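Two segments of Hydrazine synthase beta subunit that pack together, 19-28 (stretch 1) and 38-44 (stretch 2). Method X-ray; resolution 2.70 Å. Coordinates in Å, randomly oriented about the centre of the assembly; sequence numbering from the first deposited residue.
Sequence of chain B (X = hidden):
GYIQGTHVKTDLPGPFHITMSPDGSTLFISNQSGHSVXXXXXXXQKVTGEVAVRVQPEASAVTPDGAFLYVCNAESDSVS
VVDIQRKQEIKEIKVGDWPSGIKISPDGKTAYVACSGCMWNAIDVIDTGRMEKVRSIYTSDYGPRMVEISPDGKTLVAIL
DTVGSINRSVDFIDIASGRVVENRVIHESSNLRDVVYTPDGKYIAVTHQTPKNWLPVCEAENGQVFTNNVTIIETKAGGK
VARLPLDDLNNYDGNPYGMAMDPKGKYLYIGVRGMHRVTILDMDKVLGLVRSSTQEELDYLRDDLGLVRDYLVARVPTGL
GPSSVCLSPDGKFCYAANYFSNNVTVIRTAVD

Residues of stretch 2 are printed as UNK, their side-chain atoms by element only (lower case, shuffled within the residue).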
# COMPACT_ATOMS: atom_id res chain seq x y z
N THR B 19 -14.93 21.41 49.92
CA THR B 19 -14.98 22.71 49.28
C THR B 19 -13.95 23.63 49.92
O THR B 19 -13.24 23.23 50.85
CB THR B 19 -16.38 23.35 49.39
OG1 THR B 19 -16.40 24.59 48.67
CG2 THR B 19 -16.75 23.60 50.84
N MET B 20 -13.86 24.86 49.44
CA MET B 20 -12.85 25.78 49.92
C MET B 20 -13.38 27.21 49.99
O MET B 20 -14.20 27.61 49.17
CB MET B 20 -11.61 25.71 49.03
CG MET B 20 -10.33 26.19 49.68
SD MET B 20 -8.92 26.02 48.57
CE MET B 20 -7.57 25.94 49.74
N SER B 21 -12.90 27.96 50.97
CA SER B 21 -13.28 29.36 51.11
C SER B 21 -12.80 30.15 49.90
O SER B 21 -11.74 29.85 49.34
CB SER B 21 -12.71 29.95 52.40
OG SER B 21 -11.30 29.82 52.44
N PRO B 22 -13.57 31.17 49.49
CA PRO B 22 -13.23 32.00 48.32
C PRO B 22 -11.90 32.72 48.49
O PRO B 22 -11.32 33.17 47.49
CB PRO B 22 -14.39 33.00 48.25
CG PRO B 22 -15.03 32.96 49.60
CD PRO B 22 -14.86 31.56 50.08
N ASP B 23 -11.42 32.85 49.72
CA ASP B 23 -10.11 33.42 49.98
C ASP B 23 -9.04 32.33 50.01
O ASP B 23 -7.85 32.62 50.13
CB ASP B 23 -10.12 34.21 51.29
CG ASP B 23 -10.69 33.42 52.45
OD1 ASP B 23 -11.93 33.40 52.60
OD2 ASP B 23 -9.91 32.80 53.20
N GLY B 24 -9.48 31.08 49.91
CA GLY B 24 -8.58 29.95 49.78
C GLY B 24 -7.78 29.56 51.01
O GLY B 24 -6.80 28.83 50.91
N SER B 25 -8.18 30.06 52.18
CA SER B 25 -7.46 29.75 53.41
C SER B 25 -8.01 28.54 54.18
O SER B 25 -7.37 28.06 55.12
CB SER B 25 -7.46 30.97 54.34
OG SER B 25 -8.77 31.32 54.71
N THR B 26 -9.18 28.04 53.79
CA THR B 26 -9.83 27.00 54.58
C THR B 26 -10.58 25.96 53.75
O THR B 26 -11.29 26.29 52.80
CB THR B 26 -10.82 27.62 55.60
OG1 THR B 26 -10.16 28.67 56.32
CG2 THR B 26 -11.31 26.57 56.58
N LEU B 27 -10.42 24.69 54.12
CA LEU B 27 -11.14 23.58 53.51
C LEU B 27 -12.20 23.03 54.46
O LEU B 27 -11.95 22.86 55.66
CB LEU B 27 -10.17 22.47 53.12
CG LEU B 27 -9.19 22.78 51.98
CD1 LEU B 27 -8.01 21.82 52.01
CD2 LEU B 27 -9.91 22.70 50.64
N PHE B 28 -13.38 22.76 53.92
CA PHE B 28 -14.48 22.23 54.70
C PHE B 28 -14.89 20.86 54.18
O PHE B 28 -15.41 20.73 53.07
CB PHE B 28 -15.68 23.18 54.68
CG PHE B 28 -15.32 24.61 54.97
CD1 PHE B 28 -14.99 25.48 53.95
CD2 PHE B 28 -15.31 25.07 56.27
CE1 PHE B 28 -14.66 26.79 54.22
CE2 PHE B 28 -14.98 26.39 56.55
CZ PHE B 28 -14.66 27.25 55.52
N UNK B 38 -15.23 18.75 59.00
CA UNK B 38 -13.85 18.99 59.40
C UNK B 38 -13.30 20.27 58.76
O UNK B 38 -13.42 20.48 57.55
c UNK B 38 -12.94 17.81 59.01
c UNK B 38 -11.52 18.04 59.51
o UNK B 38 -13.46 16.60 59.59
N UNK B 39 -12.70 21.12 59.59
CA UNK B 39 -12.06 22.34 59.12
C UNK B 39 -10.56 22.12 58.96
O UNK B 39 -9.91 21.59 59.87
c UNK B 39 -16.31 25.05 60.05
c UNK B 39 -13.71 24.04 60.06
c UNK B 39 -16.01 23.90 59.34
c UNK B 39 -14.72 23.40 59.35
c UNK B 39 -15.32 25.69 60.76
c UNK B 39 -14.03 25.19 60.76
c UNK B 39 -12.30 23.51 60.08
N UNK B 40 -10.01 22.50 57.81
CA UNK B 40 -8.57 22.36 57.58
C UNK B 40 -7.95 23.67 57.10
O UNK B 40 -8.48 24.32 56.20
c UNK B 40 -6.78 21.15 56.29
c UNK B 40 -8.27 21.25 56.54
c UNK B 40 -8.83 19.92 57.01
N UNK B 41 -6.84 24.07 57.70
CA UNK B 41 -6.12 25.25 57.24
C UNK B 41 -5.31 24.91 56.00
O UNK B 41 -4.54 23.95 56.00
o UNK B 41 -3.38 27.12 57.58
c UNK B 41 -4.57 27.13 57.96
c UNK B 41 -5.21 25.81 58.34
o UNK B 41 -5.26 28.17 58.03
N UNK B 42 -5.49 25.69 54.94
CA UNK B 42 -4.87 25.40 53.65
C UNK B 42 -3.35 25.48 53.69
O UNK B 42 -2.66 24.69 53.05
c UNK B 42 -5.41 26.35 52.59
N UNK B 43 -2.83 26.45 54.44
CA UNK B 43 -1.40 26.70 54.47
C UNK B 43 -0.64 25.69 55.34
O UNK B 43 0.44 25.23 54.97
c UNK B 43 -1.35 30.61 54.52
n UNK B 43 -3.97 31.65 54.32
n UNK B 43 -3.33 33.08 52.64
n UNK B 43 -1.79 31.66 53.59
c UNK B 43 -1.12 28.13 54.96
c UNK B 43 -3.03 32.13 53.52
c UNK B 43 -1.61 29.21 53.99
N UNK B 44 -1.20 25.35 56.50
CA UNK B 44 -0.56 24.39 57.40
C UNK B 44 -1.01 22.94 57.19
O UNK B 44 -0.39 22.02 57.73
c UNK B 44 -0.80 24.75 58.88
c UNK B 44 -0.33 26.17 59.17
o UNK B 44 -2.20 24.63 59.18

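Position 38 carries three side-chain atoms: a carbon attached to CA that bears one oxygen and one carbon. This beta-branched pattern with a hydroxyl identifies Thr-38. The side chain makes no contact with stretch 1, its nearest approach being Thr-38 CB to Phe-28 C at 6.0 Å, and its hydroxyl is hydrogen-bonded elsewhere in the structure. Its backbone does the touching: Thr-38 O receives a CA-H...O contact from Phe-28 CA at 3.5 Å.

Position 39 has seven carbons, one linking CA to a six-membered ring with no heteroatom or further substituent, as expected of phenylalanine. One face of this ring receives the edge of Phe-28. In Phe-39 the closest atom is CE1, 3.4 Å from Phe-28 CD2; the ring centroids lie 5.0 Å apart and the planes are perpendicular, a classic edge-to-face pair.

At position 40 a carbon carries two further carbons and nothing else, the branched three-carbon side chain of valine. Val-40 directs it to the same face of the sheet as Leu-27, with Val-40 CB 4.1 Å from Leu-27 CB. The two backbones are joined by a reciprocal pair of hydrogen bonds, Leu-27 N to Val-40 O and Val-40 N to Leu-27 O, both 2.9 Å.

Position 41 shows two carbons, the second bearing two oxygens: a short carboxylate, hence Asp-41, since an amide would end in one oxygen and one nitrogen. It pairs with Thr-26 across the sheet without backbone hydrogen bonds. Asp-41 OD2 instead accepts from the backbone N of residue 44, at 3.0 Å, which ties down the chain as it leaves the strand.

A single carbon at position 42 defines Ala-42. This methyl points toward stretch 1, where Ala-42 CB lies 3.3 Å from Gly-24 O and 3.6 Å from Met-20 CE. Ala-42 N donates a nearly linear 3.0 Å hydrogen bond to Ser-25 O.

Position 43 extends through three carbons and a nitrogen to a carbon carrying two more nitrogens, the guanidinium of Arg-43. Its NH1 approaches Ser-25 CB at 3.6 Å, near the guanidinium plane.

Position 44 has a carbon bearing one oxygen and one carbon, and is Thr-44. It makes no contact with stretch 1; its OG1 donates to Asp-41 OD2 at 3.2 Å.

The contact is thus an antiparallel strand pairing, held by three backbone hydrogen bonds. Alternation places the phenylalanine pair on one face, together with Thr-26 and Asp-41, and Leu-27 with Val-40 on the other. Beyond the strand, Ala-42 packs closely against stretch 1.

Stretch 2 (38-44) TFVDART
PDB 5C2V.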